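Local coordinates for protein extracellular ligand-binding receptor (PDB 4Q6B) that binds leucine between its two alpha/beta lobes and probably delivers amino acids to an ABC transporter as its extracellular substrate-binding component, at residues A[42-47]-A[299-304]; A[86-91]-A[106-111]; A[185-190]-A[219-224]; A[289-294]-A[323-328]. All coordinates share one frame; numbering follows the deposited sequence.

Contact 1 of 4, residues A[42-47]-A[299-304]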
loop_
_atom_site.group_PDB
_atom_site.type_symbol
_atom_site.label_atom_id
_atom_site.label_comp_id
_atom_site.label_asym_id
_atom_site.label_seq_id
_atom_site.Cartn_x
_atom_site.Cartn_y
_atom_site.Cartn_z
ATOM N N GLY A 42 10.010 5.413 -25.584
ATOM C CA GLY A 42 9.033 6.374 -25.079
ATOM C C GLY A 42 7.613 5.866 -25.266
ATOM O O GLY A 42 7.368 4.647 -25.392
ATOM N N VAL A 43 6.686 6.811 -25.330
ATOM C CA VAL A 43 5.268 6.519 -25.491
ATOM C C VAL A 43 4.798 7.200 -26.788
ATOM O O VAL A 43 4.865 8.456 -26.908
ATOM C CB VAL A 43 4.445 7.081 -24.308
ATOM C CG1 VAL A 43 2.956 6.770 -24.484
ATOM C CG2 VAL A 43 4.944 6.510 -22.983
ATOM N N GLN A 44 4.352 6.390 -27.755
ATOM C CA GLN A 44 3.986 6.880 -29.079
ATOM C C GLN A 44 5.093 7.788 -29.624
ATOM O O GLN A 44 4.826 8.851 -30.201
ATOM C CB GLN A 44 2.620 7.590 -29.067
ATOM C CG GLN A 44 1.484 6.708 -28.515
ATOM C CD GLN A 44 0.087 7.319 -28.656
ATOM O OE1 GLN A 44 -0.133 8.254 -29.446
ATOM N NE2 GLN A 44 -0.870 6.778 -27.906
ATOM N N GLY A 45 6.341 7.360 -29.421
ATOM C CA GLY A 45 7.480 8.081 -29.954
ATOM C C GLY A 45 7.836 9.358 -29.204
ATOM O O GLY A 45 8.748 10.074 -29.637
ATOM N N ARG A 46 7.149 9.638 -28.095
ATOM C CA ARG A 46 7.409 10.845 -27.301
ATOM C C ARG A 46 8.150 10.529 -25.995
ATOM O O ARG A 46 7.868 9.520 -25.334
ATOM C CB ARG A 46 6.085 11.549 -26.949
ATOM C CG ARG A 46 5.501 12.280 -28.102
ATOM C CD ARG A 46 4.044 11.963 -28.316
ATOM N NE ARG A 46 3.209 13.079 -27.882
ATOM C CZ ARG A 46 2.118 13.494 -28.521
ATOM N NH1 ARG A 46 1.719 12.891 -29.642
ATOM N NH2 ARG A 46 1.426 14.514 -28.037
ATOM N N LYS A 47 9.092 11.393 -25.617
ATOM C CA LYS A 47 9.732 11.257 -24.286
ATOM C C LYS A 47 8.744 11.399 -23.135
ATOM O O LYS A 47 7.938 12.349 -23.106
ATOM C CB LYS A 47 10.835 12.317 -24.144
ATOM C CG LYS A 47 11.632 12.170 -22.849
ATOM C CD LYS A 47 12.497 13.380 -22.634
ATOM C CE LYS A 47 13.464 13.181 -21.486
ATOM N NZ LYS A 47 14.167 14.470 -21.199
ATOM N N ALA A 299 -0.638 1.381 -20.952
ATOM C CA ALA A 299 -2.018 1.786 -21.337
ATOM C C ALA A 299 -1.987 3.002 -22.251
ATOM O O ALA A 299 -2.776 3.105 -23.221
ATOM C CB ALA A 299 -2.864 2.060 -20.118
ATOM N N LEU A 300 -1.083 3.938 -21.955
ATOM C CA LEU A 300 -1.020 5.175 -22.763
ATOM C C LEU A 300 -0.589 4.924 -24.184
ATOM O O LEU A 300 -1.069 5.611 -25.081
ATOM C CB LEU A 300 -0.066 6.192 -22.118
ATOM C CG LEU A 300 -0.617 6.951 -20.927
ATOM C CD1 LEU A 300 0.540 7.505 -20.083
ATOM C CD2 LEU A 300 -1.542 8.119 -21.339
ATOM N N GLU A 301 0.329 3.983 -24.408
ATOM C CA GLU A 301 0.763 3.596 -25.757
ATOM C C GLU A 301 -0.456 3.313 -26.674
ATOM O O GLU A 301 -0.451 3.599 -27.860
ATOM C CB GLU A 301 1.656 2.334 -25.678
ATOM C CG GLU A 301 2.290 1.918 -27.014
ATOM C CD GLU A 301 3.236 2.987 -27.563
ATOM O OE1 GLU A 301 3.343 3.137 -28.800
ATOM O OE2 GLU A 301 3.878 3.689 -26.752
ATOM N N LYS A 302 -1.512 2.757 -26.085
ATOM C CA LYS A 302 -2.619 2.259 -26.870
ATOM C C LYS A 302 -3.771 3.236 -26.891
ATOM O O LYS A 302 -4.830 2.930 -27.436
ATOM C CB LYS A 302 -3.109 0.943 -26.259
ATOM C CG LYS A 302 -2.019 -0.109 -26.070
ATOM C CD LYS A 302 -2.643 -1.505 -25.941
ATOM C CE LYS A 302 -1.717 -2.458 -25.174
ATOM N NZ LYS A 302 -2.283 -3.824 -24.960
ATOM N N SER A 303 -3.589 4.410 -26.274
ATOM C CA SER A 303 -4.718 5.327 -26.057
ATOM C C SER A 303 -4.637 6.564 -26.936
ATOM O O SER A 303 -3.622 6.805 -27.574
ATOM C CB SER A 303 -4.796 5.777 -24.593
ATOM O OG SER A 303 -3.810 6.780 -24.335
ATOM N N ASP A 304 -5.720 7.342 -26.935
ATOM C CA ASP A 304 -5.766 8.666 -27.541
ATOM C C ASP A 304 -5.282 9.687 -26.518
ATOM O O ASP A 304 -5.975 10.016 -25.537
ATOM C CB ASP A 304 -7.201 8.973 -27.989
ATOM C CG ASP A 304 -7.360 10.377 -28.537
ATOM O OD1 ASP A 304 -8.517 10.828 -28.665
ATOM O OD2 ASP A 304 -6.330 11.025 -28.831
HETATM O O HOH W 1 -2.620 9.668 -29.303
#
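A type I' beta turn, Val43 to Arg46, meets the C-terminal end of helix 284-301 here, in an alpha/beta lobe of the periplasmic binding protein fold. The turn joins helix 26-39 to strand 47-54. It is closed by Val43 N to Arg46 O and by Arg46 N to Val43 O. Gln44 and Glu301 carry the contact. Their side chains slide past each other in opposite directions, with the amide and carboxylate planes 73° apart. Each polar end meets backbone of the other segment. Glu301 OE2 accepts from Gln44 N at 2.9 Å, and the bond is nearly straight at 165°. The donor comes in on the syn side of the oxygen, somewhat out of the carboxylate plane. With CG anti to the backbone N (chi1 -174°), Glu301 sends CG out from the helix, and the bend at chi2 turns the carboxyl carbon toward the turn. In return, the extended Gln44 chain brings its amide to carbonyls at and just past the helix end. NE2 donates to Ser303 O at 2.8 Å, with this acceptor close to the amide plane. Weak bonds from the same NE2 run to Leu300 O at 3.1 Å and to Glu301 O at 3.2 Å. NE2 thus lies among three carbonyl oxygens where the helix runs out into the loop. Under the polar layer, Val43 CG1 packs against Leu300 CB at 3.9 Å. Val43 also touches Ile11 and Ile37, and Leu300 packs on Leu311. On the other end of the amide, a water donates to Gln44 OE1 at 2.9 Å and, weakly, to Ser303 O.

Contact 2 of 4, residues A[86-91]-A[106-111]. With LEU (leucine), chain B.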
loop_
_atom_site.group_PDB
_atom_site.type_symbol
_atom_site.label_atom_id
_atom_site.label_comp_id
_atom_site.label_asym_id
_atom_site.label_seq_id
_atom_site.Cartn_x
_atom_site.Cartn_y
_atom_site.Cartn_z
ATOM N N ILE A 86 -6.108 11.603 2.070
ATOM C CA ILE A 86 -5.911 12.534 0.957
ATOM C C ILE A 86 -6.388 11.948 -0.356
ATOM O O ILE A 86 -7.129 12.596 -1.088
ATOM C CB ILE A 86 -4.426 12.960 0.904
ATOM C CG1 ILE A 86 -4.033 13.489 2.280
ATOM C CG2 ILE A 86 -4.159 13.984 -0.262
ATOM C CD1 ILE A 86 -2.630 14.089 2.291
ATOM N N SER A 87 -6.043 10.697 -0.661
ATOM C CA SER A 87 -6.474 10.123 -1.941
ATOM C C SER A 87 -8.000 10.073 -2.092
ATOM O O SER A 87 -8.530 10.307 -3.191
ATOM C CB SER A 87 -5.908 8.701 -2.114
ATOM O OG SER A 87 -4.514 8.726 -2.314
ATOM N N ILE A 88 -8.718 9.722 -1.033
ATOM C CA ILE A 88 -10.169 9.597 -1.167
ATOM C C ILE A 88 -10.848 10.925 -1.608
ATOM O O ILE A 88 -11.551 10.959 -2.627
ATOM C CB ILE A 88 -10.782 9.002 0.126
ATOM C CG1 ILE A 88 -10.290 7.545 0.287
ATOM C CG2 ILE A 88 -12.301 9.118 0.138
ATOM C CD1 ILE A 88 -10.607 7.035 1.717
ATOM N N PRO A 89 -10.597 12.028 -0.899
ATOM C CA PRO A 89 -11.234 13.248 -1.448
ATOM C C PRO A 89 -10.575 13.758 -2.739
ATOM O O PRO A 89 -11.296 14.285 -3.621
ATOM C CB PRO A 89 -11.083 14.278 -0.322
ATOM C CG PRO A 89 -10.038 13.749 0.562
ATOM C CD PRO A 89 -10.024 12.237 0.448
ATOM N N ALA A 90 -9.251 13.616 -2.871
ATOM C CA ALA A 90 -8.605 14.087 -4.108
ATOM C C ALA A 90 -9.141 13.321 -5.330
ATOM O O ALA A 90 -9.309 13.897 -6.390
ATOM C CB ALA A 90 -7.073 13.923 -4.050
ATOM N N ALA A 91 -9.417 12.027 -5.156
ATOM C CA ALA A 91 -10.016 11.211 -6.224
ATOM C C ALA A 91 -11.315 11.798 -6.757
ATOM O O ALA A 91 -11.659 11.543 -7.944
ATOM C CB ALA A 91 -10.306 9.796 -5.693
ATOM N N SER A 106 -2.393 3.941 -1.112
ATOM C CA SER A 106 -3.578 4.129 -0.293
ATOM C C SER A 106 -4.381 2.844 -0.250
ATOM O O SER A 106 -4.916 2.430 -1.252
ATOM C CB SER A 106 -4.448 5.267 -0.848
ATOM O OG SER A 106 -3.782 6.511 -0.792
ATOM N N THR A 107 -4.497 2.267 0.944
ATOM C CA THR A 107 -5.081 0.937 1.104
ATOM C C THR A 107 -6.496 0.920 1.672
ATOM O O THR A 107 -7.102 -0.156 1.745
ATOM C CB THR A 107 -4.206 0.068 2.036
ATOM O OG1 THR A 107 -4.042 0.767 3.285
ATOM C CG2 THR A 107 -2.843 -0.197 1.399
ATOM N N SER A 108 -7.074 2.066 2.018
ATOM C CA SER A 108 -8.451 2.063 2.523
ATOM C C SER A 108 -9.457 1.477 1.531
ATOM O O SER A 108 -9.535 1.891 0.374
ATOM C CB SER A 108 -8.914 3.472 2.860
ATOM O OG SER A 108 -10.310 3.460 3.262
ATOM N N PRO A 109 -10.276 0.537 2.008
ATOM C CA PRO A 109 -11.371 0.021 1.171
ATOM C C PRO A 109 -12.307 1.109 0.631
ATOM O O PRO A 109 -12.871 0.956 -0.458
ATOM C CB PRO A 109 -12.112 -0.916 2.129
ATOM C CG PRO A 109 -11.018 -1.427 3.065
ATOM C CD PRO A 109 -10.100 -0.218 3.265
ATOM N N ASP A 110 -12.450 2.218 1.353
ATOM C CA ASP A 110 -13.389 3.253 0.979
ATOM C C ASP A 110 -13.010 3.971 -0.347
ATOM O O ASP A 110 -13.859 4.646 -0.974
ATOM C CB ASP A 110 -13.482 4.261 2.129
ATOM C CG ASP A 110 -14.588 5.248 1.932
ATOM O OD1 ASP A 110 -15.776 4.821 1.816
ATOM O OD2 ASP A 110 -14.280 6.454 1.871
ATOM N N LEU A 111 -11.740 3.875 -0.743
ATOM C CA LEU A 111 -11.286 4.550 -1.955
ATOM C C LEU A 111 -12.134 4.116 -3.140
ATOM O O LEU A 111 -12.455 4.929 -4.030
ATOM C CB LEU A 111 -9.793 4.285 -2.186
ATOM C CG LEU A 111 -9.247 4.935 -3.460
ATOM C CD1 LEU A 111 -9.323 6.442 -3.329
ATOM C CD2 LEU A 111 -7.791 4.451 -3.699
HETATM N N LEU B . -1.624 2.591 3.536
HETATM C CA LEU B . -1.603 3.932 4.129
HETATM C C LEU B . -2.883 4.683 3.806
HETATM O O LEU B . -3.102 5.790 4.282
HETATM C CB LEU B . -0.391 4.701 3.603
HETATM C CG LEU B . 0.804 3.951 4.203
HETATM C CD1 LEU B . 1.836 3.657 3.155
HETATM C CD2 LEU B . 1.423 4.642 5.410
HETATM O OXT LEU B . -3.730 4.139 3.082
#
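Ser87 and Ser106 meet through their hydroxyls because each OG stands anti to its own carbonyl carbon (chi1 -70° and -64°). The CB atoms of both residues point toward the opposite segment. Ser87 OG donates to Ser106 OG at 2.8 Å, and Ser106 OG donates in turn to Arg82 O. The amide of His81 donates to Ser87 OG, so the two buried hydroxyls form part of a relay between backbone groups. Beside this pair, Ile88 reaches across with CG1 and CD1. Its CG1 lies 3.9 Å from Leu111 CD1, and the two side chains cross obliquely. The tip, CD1, lies 3.7 Å from Asp110 OD2 and also near Ser108 OG. Asp110 OD2 is hydrogen-bonded to His114 NE2. Ser108 OG accepts from Asp110 N at 3.1 Å, an ST turn that leads into the 3-10 segment 109-111. Ala91 CB extends the apolar patch, 4.2 Å from Leu111 CD1.

Ser106 and Thr107, at the start of the segment, also line the leucine pocket. Thr107 N donates to the ligand atom OXT at 2.9 Å with an angle of 164°. The ligand amino nitrogen donates to Thr107 OG1 at 3.0 Å. Ser106, itself a pocket residue, thus ties this loop to the helix. Helix 84-97 lies between helix 59-70, touched by Pro89 and Ala90, and the loop after strand 101-103. Ser87 and Ala91 rest on Met101 of that strand, while Leu111 and Ala91 both touch Val119 of strand 119-121.

Contact 3 of 4, residues A[185-190]-A[219-224]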
loop_
_atom_site.group_PDB
_atom_site.type_symbol
_atom_site.label_atom_id
_atom_site.label_comp_id
_atom_site.label_asym_id
_atom_site.label_seq_id
_atom_site.Cartn_x
_atom_site.Cartn_y
_atom_site.Cartn_z
ATOM N N ASP A 185 -1.285 -0.641 33.408
ATOM C CA ASP A 185 -2.561 -1.093 32.870
ATOM C C ASP A 185 -2.438 -2.029 31.674
ATOM O O ASP A 185 -3.304 -2.888 31.459
ATOM C CB ASP A 185 -3.504 0.061 32.550
ATOM C CG ASP A 185 -4.972 -0.383 32.562
ATOM O OD1 ASP A 185 -5.384 -1.105 33.516
ATOM O OD2 ASP A 185 -5.701 -0.029 31.619
ATOM N N LEU A 186 -1.386 -1.872 30.877
ATOM C CA LEU A 186 -1.080 -2.918 29.899
ATOM C C LEU A 186 -0.784 -4.284 30.570
ATOM O O LEU A 186 -1.207 -5.337 30.046
ATOM C CB LEU A 186 0.048 -2.462 28.960
ATOM C CG LEU A 186 0.335 -3.331 27.759
ATOM C CD1 LEU A 186 -0.937 -3.423 26.930
ATOM C CD2 LEU A 186 1.485 -2.726 26.914
ATOM N N GLU A 187 -0.093 -4.270 31.710
ATOM C CA GLU A 187 0.083 -5.483 32.519
ATOM C C GLU A 187 -1.249 -6.107 32.915
ATOM O O GLU A 187 -1.409 -7.332 32.856
ATOM C CB GLU A 187 0.917 -5.223 33.783
ATOM C CG GLU A 187 2.393 -5.110 33.496
ATOM C CD GLU A 187 3.237 -4.780 34.714
ATOM O OE1 GLU A 187 2.687 -4.390 35.758
ATOM O OE2 GLU A 187 4.471 -4.915 34.619
ATOM N N ARG A 188 -2.197 -5.265 33.316
ATOM C CA ARG A 188 -3.498 -5.721 33.776
ATOM C C ARG A 188 -4.267 -6.306 32.578
ATOM O O ARG A 188 -4.886 -7.382 32.698
ATOM C CB ARG A 188 -4.261 -4.527 34.373
ATOM C CG ARG A 188 -5.572 -4.872 35.080
ATOM C CD ARG A 188 -6.737 -4.929 34.114
ATOM N NE ARG A 188 -6.825 -3.735 33.273
ATOM C CZ ARG A 188 -7.727 -3.591 32.303
ATOM N NH1 ARG A 188 -8.576 -4.578 32.055
ATOM N NH2 ARG A 188 -7.769 -2.481 31.559
ATOM N N LEU A 189 -4.233 -5.623 31.429
ATOM C CA LEU A 189 -4.793 -6.200 30.202
ATOM C C LEU A 189 -4.166 -7.560 29.863
ATOM O O LEU A 189 -4.877 -8.514 29.560
ATOM C CB LEU A 189 -4.640 -5.258 28.998
ATOM C CG LEU A 189 -5.563 -4.046 29.024
ATOM C CD1 LEU A 189 -4.964 -2.936 28.142
ATOM C CD2 LEU A 189 -6.939 -4.483 28.523
ATOM N N TYR A 190 -2.838 -7.655 29.939
ATOM C CA TYR A 190 -2.139 -8.906 29.591
ATOM C C TYR A 190 -2.561 -10.037 30.546
ATOM O O TYR A 190 -2.729 -11.201 30.112
ATOM C CB TYR A 190 -0.627 -8.675 29.664
ATOM C CG TYR A 190 0.262 -9.826 29.250
ATOM C CD1 TYR A 190 -0.124 -10.727 28.265
ATOM C CD2 TYR A 190 1.511 -9.993 29.845
ATOM C CE1 TYR A 190 0.732 -11.762 27.862
ATOM C CE2 TYR A 190 2.366 -11.047 29.459
ATOM C CZ TYR A 190 1.961 -11.906 28.475
ATOM O OH TYR A 190 2.805 -12.927 28.111
ATOM N N LYS A 219 6.915 -5.126 24.627
ATOM C CA LYS A 219 8.164 -5.802 25.013
ATOM C C LYS A 219 8.559 -5.492 26.443
ATOM O O LYS A 219 9.088 -6.347 27.150
ATOM C CB LYS A 219 9.309 -5.541 24.016
ATOM C CG LYS A 219 8.984 -5.912 22.539
ATOM C CD LYS A 219 8.626 -7.396 22.281
ATOM C CE LYS A 219 8.182 -7.614 20.815
ATOM N NZ LYS A 219 7.768 -9.012 20.419
ATOM N N SER A 220 8.287 -4.276 26.896
ATOM C CA SER A 220 8.586 -3.901 28.282
ATOM C C SER A 220 7.809 -4.724 29.295
ATOM O O SER A 220 8.339 -5.099 30.337
ATOM C CB SER A 220 8.276 -2.417 28.523
ATOM O OG SER A 220 9.100 -1.597 27.713
ATOM N N VAL A 221 6.539 -4.982 28.993
ATOM C CA VAL A 221 5.630 -5.665 29.923
ATOM C C VAL A 221 5.845 -7.195 29.849
ATOM O O VAL A 221 5.481 -7.946 30.768
ATOM C CB VAL A 221 4.174 -5.228 29.600
ATOM C CG1 VAL A 221 3.139 -6.241 30.046
ATOM C CG2 VAL A 221 3.905 -3.874 30.225
ATOM N N GLY A 222 6.485 -7.638 28.772
ATOM C CA GLY A 222 6.862 -9.037 28.624
ATOM C C GLY A 222 5.869 -9.849 27.819
ATOM O O GLY A 222 5.806 -11.075 27.949
ATOM N N ILE A 223 5.106 -9.186 26.955
ATOM C CA ILE A 223 4.122 -9.900 26.174
ATOM C C ILE A 223 4.815 -10.835 25.190
ATOM O O ILE A 223 5.680 -10.414 24.402
ATOM C CB ILE A 223 3.178 -8.915 25.454
ATOM C CG1 ILE A 223 2.364 -8.156 26.504
ATOM C CG2 ILE A 223 2.290 -9.652 24.459
ATOM C CD1 ILE A 223 1.362 -7.200 25.933
ATOM N N GLU A 224 4.456 -12.117 25.248
ATOM C CA GLU A 224 5.257 -13.138 24.576
ATOM C C GLU A 224 4.701 -13.503 23.187
ATOM O O GLU A 224 5.436 -13.970 22.299
ATOM C CB GLU A 224 5.341 -14.383 25.489
ATOM C CG GLU A 224 6.337 -15.443 25.048
ATOM C CD GLU A 224 7.768 -15.082 25.430
ATOM O OE1 GLU A 224 8.621 -14.973 24.507
ATOM O OE2 GLU A 224 8.033 -14.897 26.647
#
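The ring of Tyr190 lies against Ile223, which covers one face. Ile223 CG1 sits over the ring centre, 3.8 Å from the centroid and 9° off the normal, a CH-pi contact. Ile223 CA lies over the same ring, 3.7 Å from Tyr190 CZ. Val221 CG1 approaches obliquely, 4.1 Å from Tyr190 CD2. The Tyr190 side chain runs in the opposite direction to those of Val221 and Ile223 as it passes them. With CG anti to the backbone N (chi1 -176°), Tyr190 sends the root of its ring out toward Ile223. The phenol oxygen reaches the chain beyond the helix end, where Glu224 N donates to Tyr190 OH in a weak bond of 3.4 Å. Away from the contact, Arg188 forms a side-on salt bridge with Asp185 of its own helix.

One turn before Tyr190, Glu187 lays its aliphatic part on Val221, with CG 3.7 Å from Val221 CG1. Leu186 CD2 touches Val221 CG2 more loosely, at 4.3 Å. Trp193 and Phe214 pack nearby, on Ile223 and Leu186 respectively. Helix 207-221 ends in a Schellman motif with Gly222, of positive phi, as its C-prime residue. The contact joins two neighbouring helices of an alpha/beta lobe, each followed by a parallel strand, 200-204 and 227-229, as is characteristic of the Rossmann-like lobes of periplasmic binding proteins.

Contact 4 of 4, residues A[289-294]-A[323-328]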
loop_
_atom_site.group_PDB
_atom_site.type_symbol
_atom_site.label_atom_id
_atom_site.label_comp_id
_atom_site.label_asym_id
_atom_site.label_seq_id
_atom_site.Cartn_x
_atom_site.Cartn_y
_atom_site.Cartn_z
ATOM N N GLY A 289 5.727 2.211 -7.194
ATOM C CA GLY A 289 5.939 3.339 -8.114
ATOM C C GLY A 289 6.407 2.894 -9.489
ATOM O O GLY A 289 5.938 3.405 -10.530
ATOM N N TYR A 290 7.360 1.961 -9.530
ATOM C CA TYR A 290 7.877 1.442 -10.776
ATOM C C TYR A 290 6.739 0.772 -11.565
ATOM O O TYR A 290 6.520 1.083 -12.765
ATOM C CB TYR A 290 9.063 0.485 -10.485
ATOM C CG TYR A 290 9.726 -0.071 -11.735
ATOM C CD1 TYR A 290 9.221 -1.199 -12.384
ATOM C CD2 TYR A 290 10.860 0.527 -12.256
ATOM C CE1 TYR A 290 9.857 -1.731 -13.520
ATOM C CE2 TYR A 290 11.484 0.040 -13.391
ATOM C CZ TYR A 290 10.977 -1.094 -14.031
ATOM O OH TYR A 290 11.617 -1.574 -15.157
ATOM N N ASP A 291 5.992 -0.120 -10.920
ATOM C CA ASP A 291 4.916 -0.786 -11.651
ATOM C C ASP A 291 3.850 0.231 -12.103
ATOM O O ASP A 291 3.260 0.045 -13.215
ATOM C CB ASP A 291 4.238 -1.891 -10.821
ATOM C CG ASP A 291 4.954 -3.242 -10.940
ATOM O OD1 ASP A 291 5.945 -3.391 -11.702
ATOM O OD2 ASP A 291 4.513 -4.173 -10.235
ATOM N N ALA A 292 3.647 1.306 -11.347
ATOM C CA ALA A 292 2.589 2.239 -11.746
ATOM C C ALA A 292 2.986 2.949 -13.038
ATOM O O ALA A 292 2.165 3.188 -13.890
ATOM C CB ALA A 292 2.345 3.292 -10.648
ATOM N N VAL A 293 4.242 3.370 -13.128
ATOM C CA VAL A 293 4.743 4.046 -14.320
ATOM C C VAL A 293 4.704 3.084 -15.500
ATOM O O VAL A 293 4.242 3.454 -16.586
ATOM C CB VAL A 293 6.190 4.592 -14.125
ATOM C CG1 VAL A 293 6.815 5.026 -15.484
ATOM C CG2 VAL A 293 6.212 5.745 -13.146
ATOM N N ILE A 294 5.121 1.835 -15.287
ATOM C CA ILE A 294 5.189 0.914 -16.415
ATOM C C ILE A 294 3.761 0.607 -16.909
ATOM O O ILE A 294 3.509 0.540 -18.140
ATOM C CB ILE A 294 5.927 -0.391 -16.079
ATOM C CG1 ILE A 294 7.399 -0.141 -15.695
ATOM C CG2 ILE A 294 5.902 -1.342 -17.300
ATOM C CD1 ILE A 294 8.209 0.576 -16.722
ATOM N N GLY A 323 3.916 -7.494 -13.462
ATOM C CA GLY A 323 4.785 -6.414 -13.012
ATOM C C GLY A 323 5.834 -6.969 -12.057
ATOM O O GLY A 323 5.883 -8.170 -11.819
ATOM N N VAL A 324 6.629 -6.079 -11.463
ATOM C CA VAL A 324 7.651 -6.540 -10.528
ATOM C C VAL A 324 7.048 -7.002 -9.219
ATOM O O VAL A 324 7.647 -7.792 -8.492
ATOM C CB VAL A 324 8.709 -5.439 -10.264
ATOM C CG1 VAL A 324 9.213 -4.883 -11.598
ATOM C CG2 VAL A 324 8.161 -4.324 -9.353
HETATM N N MSE A 325 5.842 -6.515 -8.931
HETATM C CA MSE A 325 5.167 -6.903 -7.676
HETATM C C MSE A 325 4.484 -8.272 -7.806
HETATM O O MSE A 325 4.094 -8.870 -6.798
HETATM C CB MSE A 325 4.123 -5.857 -7.341
HETATM C CG MSE A 325 4.739 -4.562 -6.903
HETATM SE SE MSE A 325 3.302 -3.263 -6.600
HETATM C CE MSE A 325 2.160 -4.340 -5.384
ATOM N N GLY A 326 4.295 -8.739 -9.035
ATOM C CA GLY A 326 3.433 -9.895 -9.289
ATOM C C GLY A 326 2.370 -9.574 -10.360
ATOM O O GLY A 326 2.530 -8.649 -11.179
HETATM N N MSE A 327 1.273 -10.321 -10.352
HETATM C CA MSE A 327 0.274 -10.070 -11.363
HETATM C C MSE A 327 -0.757 -9.067 -10.908
HETATM O O MSE A 327 -1.362 -9.222 -9.834
HETATM C CB MSE A 327 -0.392 -11.353 -11.843
HETATM C CG MSE A 327 -1.353 -11.060 -12.962
HETATM SE SE MSE A 327 -3.160 -10.904 -12.281
HETATM C CE MSE A 327 -3.632 -12.748 -12.620
ATOM N N HIS A 328 -0.934 -8.035 -11.731
ATOM C CA HIS A 328 -1.886 -6.950 -11.474
ATOM C C HIS A 328 -3.150 -7.188 -12.281
ATOM O O HIS A 328 -3.086 -7.706 -13.378
ATOM C CB HIS A 328 -1.283 -5.610 -11.919
ATOM C CG HIS A 328 -0.153 -5.119 -11.047
ATOM N ND1 HIS A 328 -0.357 -4.389 -9.887
ATOM C CD2 HIS A 328 1.193 -5.231 -11.181
ATOM C CE1 HIS A 328 0.814 -4.079 -9.348
ATOM N NE2 HIS A 328 1.767 -4.581 -10.115
#
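Asp291 binds three donors of the segment 323-328 with its carboxylate. OD1 uses its syn lone pair to accept from Val324 N at 2.8 Å, in a bond of 164°. OD2 accepts twice. His328 NE2 reaches it at 2.8 Å from above the carboxylate plane, and Met325 N at 3.0 Å on the syn side. These two donors come from opposite faces of that plane. The oxygen lies close to the plane of the imidazole, at its edge, while the ring and carboxylate planes are 81° apart. ND1 of His328 is bonded to Asp336 OD2, so the ring sits between two carboxylates. This would probably favour a positively charged imidazole. The buried carboxylate is gripped by both backbone and side chain, which should fix its rotation.

Asp291 sits on helix 284-301. Strands 321-323 and 326-328 form a two-stranded antiparallel hairpin. Two donors, Val324 N and Met325 N, lie in its tight connection; the third, His328, is on its second strand. Gly323 N bonds to Gly326 O, and Gly326 N to Gly323 O. The backbone of Gly323 passes close to the acid, its CA 3.5 Å from Asp291 OD1. This close approach depends on a residue with no CB to run into Asp291 OD2.

Carbon atoms close in on the carboxylate. Val324 CG2 lies 3.4 Å from Asp291 OD1, and CG of selenomethionine Met325 lies 3.4 Å from Asp291 OD2. Farther out the packing is apolar. Val324 CG1 touches Tyr290 CE1 at 3.7 Å, and the two side chains cross at about a right angle. Tyr290 also meets the Phe270 ring and touches Ala33 and Glu36 of helix 26-39.

How the contacts relate
Contacts 1 and 4 share helix 284-301. Contact 4 uses its middle and contact 1 its C-terminal end. Their centres are about 17 Å apart and their segments alternate along the chain. Contact 2 has its centre about 20 Å from that of contact 4, and it borders the leucine pocket. Contact 3 lies on the opposite side of the chain's centre from contacts 1 and 4, with its centre about 57 Å from that of contact 1. Contacts 2, 3 and 4 follow in series, and contact 1 encloses contacts 2 and 3. Contacts 1, 2 and 4 lie in the lobe of the five-stranded parallel sheet, to which helix 284-301 brings late sequence back. Contact 3 belongs to the lobe of the mixed sheet.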